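Local coordinates for uncharacterized protein lp_2664 (Lactobacillus plantarum WCFS1, PDB 2PJQ) that is of unknown function but carries an HD domain and may therefore be a metal-dependent phosphohydrolase, at residues D26-R37 against I136-H147; A100-S108 against E120-R129. All coordinates share one frame; numbering follows the deposited sequence.

From the N terminus, the chain first reaches 26-37, a turn and the start of helix 32-49. Contact 1 closes a long loop when helix 134-148 returns to this segment. Contact 2 is nested inside that loop. It closes a short excursion in which the C-terminal part of helix 92-102 and the residues that follow, 100-108, pack on helix 119-130. That helix directly precedes helix 134-148 in the chain. The contact centres lie about 17 Å apart. They meet where His34 of contact 1 packs against Asp128 of contact 2. With His63 and Asp64, these two fit the H...HD...D pattern of HD domains, although no metal is bound to them here.

Contact 1: residues D26-R37 against I136-H147; sequences DHSGHGRDHLQR and IGIARALYYSGH
Arg140 reaches from helix 134-148 to Gly29 in the turn that leads into helix 32-49 of the HD-domain fold. This helix carries His34, probably the first histidine of the H...HD...D set. The CB of Arg140 points toward the turn. CG stands beside the backbone N (chi1 -67°), and a bend at chi3 (58°) folds the tip onto Gly29 and the two histidines. CD passes 4.2 Å from Gly29 O. NE donates to that oxygen at 3.0 Å, and NH2 donates to the same Gly29 O at 2.8 Å. Both bonds are weak and bent, a fork on one carbonyl. CZ lies 3.4 Å from His34 ND1, which sits over one guanidinium face. NH1 bonds outside the contact to Asp131 O. Asp131 also accepts from His34 ND1 and forms a salt bridge with Arg37. NH2 also stands over the face of the His30 ring, whose plane is 88° from that of the guanidinium.

The turn is held from within by Asp26 in an Asx turn. Its OD2 takes Ser28 N and His30 N from opposite faces of the carboxylate, and OD1 takes Ser28 OG. Further along helix 134-148, the edge of the Tyr143 ring meets the backbone carbonyl carbons of His27 and Ser28. A side chain on Gly29 would point at this ring and at Arg140. Tyr143 OH makes a weak bond to Glu150 O of the second subunit. The His147 ring turns a face to the backbone of His27 and Ser28. Its CD2 lies 3.4 Å from Ser28 CB.

Contact 2: residues A100-S108 against E120-R129; sequences AIIDHMSFS and EGQVVQDADR
Ile101 lies across Val124 where the C-terminal part of helix 92-102 packs on helix 119-130, the HD-domain helix that carries Asp128. The two side chains cross at about a right angle, with Ile101 CG2 3.8 Å from Val124 CG2. The other branch of Ile101 runs over Gly121, placing CG1 3.9 Å from Gly121 CA. Helix 53-62 adds Leu55 and Ala59 around Ile101. An alanine here would lose both branches and would probably leave a gap over Gly121 and beside Val124.

Val124 is shared between two neighbours. Its CG1 turns to selenomethionine Met105, with the SE atom 4.2 Å away, and these side chains also cross near a right angle. Met105 CG lies between the backbone N and the carbonyl carbon (chi1 54°), and the chain bends at chi3, which brings CE 4.2 Å from Asp128 OD2. Asp128 also packs on His34 of helix 32-49.

Arg129 extends from the helix toward the turn after Met105. Its guanidinium presents an edge to the Ser106-Phe107 peptide. Arg129 NH2 is 3.2 Å from Met105 O and 3.9 Å from Phe107 CB.

Contact 1: residues D26-R37 against I136-H147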
loop_
_atom_site.group_PDB
_atom_site.type_symbol
_atom_site.label_atom_id
_atom_site.label_comp_id
_atom_site.label_asym_id
_atom_site.label_seq_id
_atom_site.Cartn_x
_atom_site.Cartn_y
_atom_site.Cartn_z
ATOM N N ASP B 26 -14.509 -1.826 5.289
ATOM C CA ASP B 26 -13.706 -0.617 5.404
ATOM C C ASP B 26 -12.852 -0.391 4.160
ATOM O O ASP B 26 -13.025 0.603 3.459
ATOM C CB ASP B 26 -12.797 -0.687 6.625
ATOM C CG ASP B 26 -11.768 0.432 6.642
ATOM O OD1 ASP B 26 -12.156 1.599 6.865
ATOM O OD2 ASP B 26 -10.571 0.145 6.415
ATOM N N HIS B 27 -11.923 -1.305 3.895
ATOM C CA HIS B 27 -11.033 -1.215 2.723
ATOM C C HIS B 27 -10.124 0.013 2.640
ATOM O O HIS B 27 -9.774 0.448 1.543
ATOM C CB HIS B 27 -11.858 -1.325 1.441
ATOM C CG HIS B 27 -12.828 -2.457 1.473
ATOM N ND1 HIS B 27 -12.447 -3.746 1.778
ATOM C CD2 HIS B 27 -14.175 -2.484 1.348
ATOM C CE1 HIS B 27 -13.516 -4.516 1.849
ATOM N NE2 HIS B 27 -14.580 -3.773 1.593
ATOM N N SER B 28 -9.749 0.565 3.794
ATOM C CA SER B 28 -8.869 1.735 3.840
ATOM C C SER B 28 -7.745 1.502 4.840
ATOM O O SER B 28 -6.814 2.301 4.934
ATOM C CB SER B 28 -9.642 2.988 4.244
ATOM O OG SER B 28 -10.089 2.899 5.581
ATOM N N GLY B 29 -7.844 0.397 5.577
ATOM C CA GLY B 29 -6.839 0.070 6.565
ATOM C C GLY B 29 -7.320 0.471 7.945
ATOM O O GLY B 29 -6.552 0.931 8.797
ATOM N N HIS B 30 -8.609 0.303 8.177
ATOM C CA HIS B 30 -9.182 0.674 9.459
ATOM C C HIS B 30 -10.336 -0.268 9.781
ATOM O O HIS B 30 -11.329 0.126 10.395
ATOM C CB HIS B 30 -9.675 2.126 9.398
ATOM C CG HIS B 30 -8.613 3.106 9.002
ATOM N ND1 HIS B 30 -7.833 3.775 9.921
ATOM C CD2 HIS B 30 -8.165 3.486 7.784
ATOM C CE1 HIS B 30 -6.948 4.520 9.285
ATOM N NE2 HIS B 30 -7.127 4.362 7.988
ATOM N N GLY B 31 -10.184 -1.518 9.359
ATOM C CA GLY B 31 -11.204 -2.517 9.589
ATOM C C GLY B 31 -10.969 -3.241 10.893
ATOM O O GLY B 31 -10.222 -2.772 11.745
ATOM N N ARG B 32 -11.589 -4.405 11.029
ATOM C CA ARG B 32 -11.508 -5.190 12.248
ATOM C C ARG B 32 -10.130 -5.580 12.795
ATOM O O ARG B 32 -9.959 -5.609 14.009
ATOM C CB ARG B 32 -12.429 -6.409 12.107
ATOM C CG ARG B 32 -13.915 -6.011 12.202
ATOM C CD ARG B 32 -14.819 -6.820 11.276
ATOM N NE ARG B 32 -15.858 -7.587 11.970
ATOM C CZ ARG B 32 -15.627 -8.539 12.878
ATOM N NH1 ARG B 32 -14.379 -8.863 13.239
ATOM N NH2 ARG B 32 -16.652 -9.190 13.411
ATOM N N ASP B 33 -9.147 -5.865 11.940
ATOM C CA ASP B 33 -7.814 -6.219 12.445
ATOM C C ASP B 33 -7.181 -5.008 13.148
ATOM O O ASP B 33 -6.703 -5.111 14.290
ATOM C CB ASP B 33 -6.923 -6.707 11.298
ATOM C CG ASP B 33 -7.392 -8.043 10.722
ATOM O OD1 ASP B 33 -7.382 -9.035 11.469
ATOM O OD2 ASP B 33 -7.771 -8.107 9.525
ATOM N N HIS B 34 -7.188 -3.869 12.453
ATOM C CA HIS B 34 -6.671 -2.600 12.979
ATOM C C HIS B 34 -7.289 -2.402 14.358
ATOM O O HIS B 34 -6.589 -2.337 15.362
ATOM C CB HIS B 34 -7.086 -1.448 12.054
ATOM C CG HIS B 34 -6.904 -0.070 12.639
ATOM N ND1 HIS B 34 -5.667 0.475 12.914
ATOM C CD2 HIS B 34 -7.812 0.899 12.925
ATOM C CE1 HIS B 34 -5.823 1.717 13.336
ATOM N NE2 HIS B 34 -7.115 1.999 13.349
ATOM N N LEU B 35 -8.614 -2.340 14.384
ATOM C CA LEU B 35 -9.377 -2.164 15.616
ATOM C C LEU B 35 -8.991 -3.110 16.740
ATOM O O LEU B 35 -8.924 -2.704 17.897
ATOM C CB LEU B 35 -10.863 -2.330 15.324
ATOM C CG LEU B 35 -11.415 -1.236 14.425
ATOM C CD1 LEU B 35 -12.860 -1.571 14.060
ATOM C CD2 LEU B 35 -11.291 0.117 15.133
ATOM N N GLN B 36 -8.748 -4.369 16.395
ATOM C CA GLN B 36 -8.383 -5.367 17.389
ATOM C C GLN B 36 -6.965 -5.166 17.856
ATOM O O GLN B 36 -6.686 -5.314 19.043
ATOM C CB GLN B 36 -8.530 -6.784 16.834
ATOM C CG GLN B 36 -9.924 -7.132 16.406
ATOM C CD GLN B 36 -10.224 -8.598 16.600
ATOM O OE1 GLN B 36 -10.294 -9.078 17.734
ATOM N NE2 GLN B 36 -10.396 -9.328 15.495
ATOM N N ARG B 37 -6.063 -4.850 16.925
ATOM C CA ARG B 37 -4.671 -4.616 17.297
ATOM C C ARG B 37 -4.575 -3.425 18.261
ATOM O O ARG B 37 -3.907 -3.497 19.303
ATOM C CB ARG B 37 -3.820 -4.323 16.069
ATOM C CG ARG B 37 -3.236 -5.542 15.394
ATOM C CD ARG B 37 -2.148 -5.105 14.450
ATOM N NE ARG B 37 -2.668 -4.230 13.414
ATOM C CZ ARG B 37 -3.440 -4.661 12.430
ATOM N NH1 ARG B 37 -3.753 -5.945 12.380
ATOM N NH2 ARG B 37 -3.901 -3.815 11.511
ATOM N N ILE B 136 3.782 -2.730 9.802
ATOM C CA ILE B 136 2.343 -2.579 9.698
ATOM C C ILE B 136 1.953 -1.175 9.245
ATOM O O ILE B 136 1.086 -1.012 8.386
ATOM C CB ILE B 136 1.667 -2.924 11.012
ATOM C CG1 ILE B 136 1.525 -4.455 11.104
ATOM C CG2 ILE B 136 0.340 -2.200 11.112
ATOM C CD1 ILE B 136 0.924 -4.980 12.404
ATOM N N GLY B 137 2.601 -0.165 9.813
ATOM C CA GLY B 137 2.329 1.199 9.400
ATOM C C GLY B 137 2.646 1.345 7.919
ATOM O O GLY B 137 1.858 1.897 7.163
ATOM N N ILE B 138 3.804 0.855 7.491
ATOM C CA ILE B 138 4.159 0.933 6.073
ATOM C C ILE B 138 2.998 0.385 5.235
ATOM O O ILE B 138 2.445 1.077 4.376
ATOM C CB ILE B 138 5.401 0.088 5.757
ATOM C CG1 ILE B 138 6.622 0.655 6.494
ATOM C CG2 ILE B 138 5.615 0.038 4.251
ATOM C CD1 ILE B 138 7.861 -0.219 6.405
ATOM N N ALA B 139 2.628 -0.863 5.511
ATOM C CA ALA B 139 1.538 -1.512 4.796
ATOM C C ALA B 139 0.290 -0.654 4.768
ATOM O O ALA B 139 -0.186 -0.282 3.687
ATOM C CB ALA B 139 1.226 -2.847 5.430
ATOM N N ARG B 140 -0.229 -0.339 5.952
ATOM C CA ARG B 140 -1.440 0.463 6.072
ATOM C C ARG B 140 -1.341 1.828 5.414
ATOM O O ARG B 140 -2.299 2.314 4.817
ATOM C CB ARG B 140 -1.804 0.665 7.530
ATOM C CG ARG B 140 -2.221 -0.578 8.257
ATOM C CD ARG B 140 -2.583 -0.146 9.637
ATOM N NE ARG B 140 -3.627 0.852 9.512
ATOM C CZ ARG B 140 -3.831 1.845 10.359
ATOM N NH1 ARG B 140 -3.046 1.986 11.423
ATOM N NH2 ARG B 140 -4.822 2.700 10.124
ATOM N N ALA B 141 -0.183 2.455 5.556
ATOM C CA ALA B 141 0.061 3.754 4.966
ATOM C C ALA B 141 -0.213 3.666 3.470
ATOM O O ALA B 141 -1.163 4.257 2.975
ATOM C CB ALA B 141 1.494 4.171 5.208
ATOM N N LEU B 142 0.602 2.924 2.742
ATOM C CA LEU B 142 0.386 2.822 1.309
ATOM C C LEU B 142 -0.931 2.162 0.911
ATOM O O LEU B 142 -1.490 2.454 -0.151
ATOM C CB LEU B 142 1.565 2.096 0.637
ATOM C CG LEU B 142 2.714 3.080 0.422
ATOM C CD1 LEU B 142 3.597 3.152 1.675
ATOM C CD2 LEU B 142 3.488 2.658 -0.788
ATOM N N TYR B 143 -1.424 1.264 1.753
ATOM C CA TYR B 143 -2.677 0.579 1.459
ATOM C C TYR B 143 -3.802 1.600 1.417
ATOM O O TYR B 143 -4.819 1.404 0.753
ATOM C CB TYR B 143 -2.940 -0.473 2.520
ATOM C CG TYR B 143 -4.237 -1.189 2.353
ATOM C CD1 TYR B 143 -5.431 -0.634 2.822
ATOM C CD2 TYR B 143 -4.283 -2.443 1.749
ATOM C CE1 TYR B 143 -6.646 -1.320 2.700
ATOM C CE2 TYR B 143 -5.489 -3.136 1.622
ATOM C CZ TYR B 143 -6.659 -2.572 2.101
ATOM O OH TYR B 143 -7.831 -3.275 2.008
ATOM N N TYR B 144 -3.608 2.700 2.133
ATOM C CA TYR B 144 -4.582 3.775 2.167
ATOM C C TYR B 144 -4.484 4.600 0.880
ATOM O O TYR B 144 -5.499 5.024 0.312
ATOM C CB TYR B 144 -4.316 4.668 3.367
ATOM C CG TYR B 144 -5.225 5.871 3.427
ATOM C CD1 TYR B 144 -6.574 5.737 3.736
ATOM C CD2 TYR B 144 -4.739 7.140 3.144
ATOM C CE1 TYR B 144 -7.403 6.839 3.757
ATOM C CE2 TYR B 144 -5.553 8.233 3.162
ATOM C CZ TYR B 144 -6.876 8.088 3.466
ATOM O OH TYR B 144 -7.684 9.199 3.473
ATOM N N SER B 145 -3.254 4.824 0.430
ATOM C CA SER B 145 -2.993 5.585 -0.782
ATOM C C SER B 145 -3.587 4.872 -1.980
ATOM O O SER B 145 -4.039 5.521 -2.928
ATOM C CB SER B 145 -1.497 5.749 -0.999
ATOM O OG SER B 145 -0.877 6.170 0.192
ATOM N N GLY B 146 -3.561 3.540 -1.949
ATOM C CA GLY B 146 -4.143 2.782 -3.037
ATOM C C GLY B 146 -5.628 3.093 -3.017
ATOM O O GLY B 146 -6.232 3.536 -4.008
ATOM N N HIS B 147 -6.205 2.878 -1.846
ATOM C CA HIS B 147 -7.614 3.125 -1.626
ATOM C C HIS B 147 -8.077 4.508 -2.103
ATOM O O HIS B 147 -9.063 4.630 -2.828
ATOM C CB HIS B 147 -7.917 2.963 -0.136
ATOM C CG HIS B 147 -9.309 3.351 0.248
ATOM N ND1 HIS B 147 -10.423 2.728 -0.266
ATOM C CD2 HIS B 147 -9.768 4.307 1.089
ATOM C CE1 HIS B 147 -11.509 3.282 0.242
ATOM N NE2 HIS B 147 -11.139 4.244 1.067
#

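Contact 2: residues A100-S108 against E120-R129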
loop_
_atom_site.group_PDB
_atom_site.type_symbol
_atom_site.label_atom_id
_atom_site.label_comp_id
_atom_site.label_asym_id
_atom_site.label_seq_id
_atom_site.Cartn_x
_atom_site.Cartn_y
_atom_site.Cartn_z
ATOM N N ALA B 100 -13.939 13.702 24.388
ATOM C CA ALA B 100 -12.795 14.418 24.911
ATOM C C ALA B 100 -11.549 13.798 24.316
ATOM O O ALA B 100 -10.614 14.492 23.938
ATOM C CB ALA B 100 -12.757 14.291 26.404
ATOM N N ILE B 101 -11.549 12.474 24.229
ATOM C CA ILE B 101 -10.418 11.751 23.675
ATOM C C ILE B 101 -10.445 11.805 22.146
ATOM O O ILE B 101 -9.842 12.663 21.517
ATOM C CB ILE B 101 -10.442 10.274 24.127
ATOM C CG1 ILE B 101 -10.198 10.192 25.634
ATOM C CG2 ILE B 101 -9.387 9.472 23.360
ATOM C CD1 ILE B 101 -10.379 8.812 26.216
ATOM N N ILE B 102 -11.160 10.863 21.565
ATOM C CA ILE B 102 -11.300 10.762 20.131
ATOM C C ILE B 102 -11.078 12.063 19.382
ATOM O O ILE B 102 -10.163 12.166 18.567
ATOM C CB ILE B 102 -12.680 10.245 19.799
ATOM C CG1 ILE B 102 -12.942 8.981 20.609
ATOM C CG2 ILE B 102 -12.788 9.969 18.329
ATOM C CD1 ILE B 102 -14.368 8.565 20.541
ATOM N N ASP B 103 -11.899 13.062 19.676
ATOM C CA ASP B 103 -11.818 14.345 18.983
ATOM C C ASP B 103 -10.613 15.256 19.231
ATOM O O ASP B 103 -10.460 16.257 18.527
ATOM C CB ASP B 103 -13.111 15.135 19.228
ATOM C CG ASP B 103 -14.345 14.417 18.681
ATOM O OD1 ASP B 103 -14.275 13.876 17.558
ATOM O OD2 ASP B 103 -15.391 14.393 19.361
ATOM N N HIS B 104 -9.755 14.916 20.194
ATOM C CA HIS B 104 -8.592 15.747 20.518
ATOM C C HIS B 104 -7.332 14.933 20.762
ATOM O O HIS B 104 -6.581 15.203 21.693
ATOM C CB HIS B 104 -8.878 16.560 21.773
ATOM C CG HIS B 104 -10.203 17.250 21.753
ATOM N ND1 HIS B 104 -10.487 18.295 20.902
ATOM C CD2 HIS B 104 -11.334 17.023 22.462
ATOM C CE1 HIS B 104 -11.737 18.682 21.084
ATOM N NE2 HIS B 104 -12.272 17.926 22.025
HETATM N N MSE B 105 -7.094 13.940 19.919
HETATM C CA MSE B 105 -5.926 13.087 20.065
HETATM C C MSE B 105 -5.275 12.871 18.708
HETATM O O MSE B 105 -4.182 12.310 18.614
HETATM C CB MSE B 105 -6.358 11.745 20.602
HETATM C CG MSE B 105 -7.435 11.153 19.738
HETATM SE SE MSE B 105 -7.531 9.272 19.954
HETATM C CE MSE B 105 -6.959 8.735 18.189
ATOM N N SER B 106 -5.955 13.291 17.651
ATOM C CA SER B 106 -5.386 13.115 16.332
ATOM C C SER B 106 -4.252 14.105 16.090
ATOM O O SER B 106 -4.240 15.216 16.625
ATOM C CB SER B 106 -6.458 13.262 15.246
ATOM O OG SER B 106 -7.411 12.213 15.319
ATOM N N PHE B 107 -3.291 13.655 15.289
ATOM C CA PHE B 107 -2.125 14.431 14.896
ATOM C C PHE B 107 -2.614 15.629 14.077
ATOM O O PHE B 107 -2.053 16.723 14.160
ATOM C CB PHE B 107 -1.223 13.548 14.037
ATOM C CG PHE B 107 0.003 14.232 13.519
ATOM C CD1 PHE B 107 1.122 14.387 14.324
ATOM C CD2 PHE B 107 0.065 14.656 12.201
ATOM C CE1 PHE B 107 2.291 14.949 13.819
ATOM C CE2 PHE B 107 1.229 15.218 11.687
ATOM C CZ PHE B 107 2.344 15.362 12.496
ATOM N N SER B 108 -3.661 15.405 13.284
ATOM C CA SER B 108 -4.230 16.453 12.446
ATOM C C SER B 108 -4.581 17.657 13.309
ATOM O O SER B 108 -4.408 18.804 12.897
ATOM C CB SER B 108 -5.485 15.939 11.723
ATOM O OG SER B 108 -6.473 15.471 12.630
ATOM N N GLU B 120 -6.166 8.309 29.920
ATOM C CA GLU B 120 -6.809 7.327 29.074
ATOM C C GLU B 120 -6.651 7.799 27.654
ATOM O O GLU B 120 -6.560 6.991 26.744
ATOM C CB GLU B 120 -8.284 7.162 29.424
ATOM C CG GLU B 120 -8.798 8.094 30.505
ATOM C CD GLU B 120 -8.081 7.919 31.814
ATOM O OE1 GLU B 120 -8.198 6.831 32.411
ATOM O OE2 GLU B 120 -7.395 8.873 32.239
ATOM N N GLY B 121 -6.591 9.113 27.465
ATOM C CA GLY B 121 -6.417 9.653 26.122
ATOM C C GLY B 121 -5.017 9.373 25.580
ATOM O O GLY B 121 -4.841 8.908 24.461
ATOM N N GLN B 122 -4.008 9.665 26.388
ATOM C CA GLN B 122 -2.640 9.428 25.982
ATOM C C GLN B 122 -2.504 7.970 25.626
ATOM O O GLN B 122 -1.769 7.614 24.715
ATOM C CB GLN B 122 -1.692 9.769 27.121
ATOM C CG GLN B 122 -1.685 11.253 27.464
ATOM C CD GLN B 122 -0.908 11.566 28.727
ATOM O OE1 GLN B 122 -0.036 10.797 29.159
ATOM N NE2 GLN B 122 -1.212 12.710 29.323
ATOM N N VAL B 123 -3.228 7.115 26.337
ATOM C CA VAL B 123 -3.149 5.697 26.046
ATOM C C VAL B 123 -3.814 5.339 24.712
ATOM O O VAL B 123 -3.261 4.573 23.934
ATOM C CB VAL B 123 -3.754 4.857 27.187
ATOM C CG1 VAL B 123 -3.896 3.404 26.751
ATOM C CG2 VAL B 123 -2.841 4.916 28.401
ATOM N N VAL B 124 -4.991 5.890 24.432
ATOM C CA VAL B 124 -5.653 5.581 23.170
ATOM C C VAL B 124 -4.719 6.047 22.048
ATOM O O VAL B 124 -4.363 5.279 21.151
ATOM C CB VAL B 124 -7.031 6.304 23.055
ATOM C CG1 VAL B 124 -7.890 5.658 21.971
ATOM C CG2 VAL B 124 -7.753 6.240 24.375
ATOM N N GLN B 125 -4.294 7.301 22.126
ATOM C CA GLN B 125 -3.400 7.870 21.124
ATOM C C GLN B 125 -2.149 7.016 20.877
ATOM O O GLN B 125 -1.825 6.676 19.730
ATOM C CB GLN B 125 -2.989 9.280 21.545
ATOM C CG GLN B 125 -1.933 9.883 20.658
ATOM C CD GLN B 125 -1.634 11.328 20.989
ATOM O OE1 GLN B 125 -2.416 12.227 20.671
ATOM N NE2 GLN B 125 -0.493 11.560 21.635
ATOM N N ASP B 126 -1.438 6.679 21.948
ATOM C CA ASP B 126 -0.236 5.867 21.811
ATOM C C ASP B 126 -0.553 4.531 21.165
ATOM O O ASP B 126 0.227 4.000 20.385
ATOM C CB ASP B 126 0.402 5.635 23.172
ATOM C CG ASP B 126 1.143 6.848 23.671
ATOM O OD1 ASP B 126 1.409 7.756 22.849
ATOM O OD2 ASP B 126 1.475 6.887 24.874
ATOM N N ALA B 127 -1.711 3.982 21.490
ATOM C CA ALA B 127 -2.104 2.709 20.923
ATOM C C ALA B 127 -2.374 2.861 19.432
ATOM O O ALA B 127 -1.892 2.072 18.614
ATOM C CB ALA B 127 -3.338 2.196 21.623
ATOM N N ASP B 128 -3.133 3.893 19.080
ATOM C CA ASP B 128 -3.480 4.117 17.688
ATOM C C ASP B 128 -2.252 4.371 16.819
ATOM O O ASP B 128 -2.108 3.779 15.752
ATOM C CB ASP B 128 -4.452 5.288 17.572
ATOM C CG ASP B 128 -5.322 5.188 16.344
ATOM O OD1 ASP B 128 -6.147 4.251 16.291
ATOM O OD2 ASP B 128 -5.185 6.031 15.432
ATOM N N ARG B 129 -1.369 5.255 17.266
ATOM C CA ARG B 129 -0.168 5.561 16.496
ATOM C C ARG B 129 0.749 4.365 16.432
ATOM O O ARG B 129 1.351 4.090 15.394
ATOM C CB ARG B 129 0.569 6.755 17.102
ATOM C CG ARG B 129 -0.157 8.064 16.852
ATOM C CD ARG B 129 0.373 9.213 17.686
ATOM N NE ARG B 129 -0.469 10.386 17.501
ATOM C CZ ARG B 129 -0.242 11.575 18.050
ATOM N NH1 ARG B 129 0.818 11.764 18.833
ATOM N NH2 ARG B 129 -1.085 12.577 17.815
#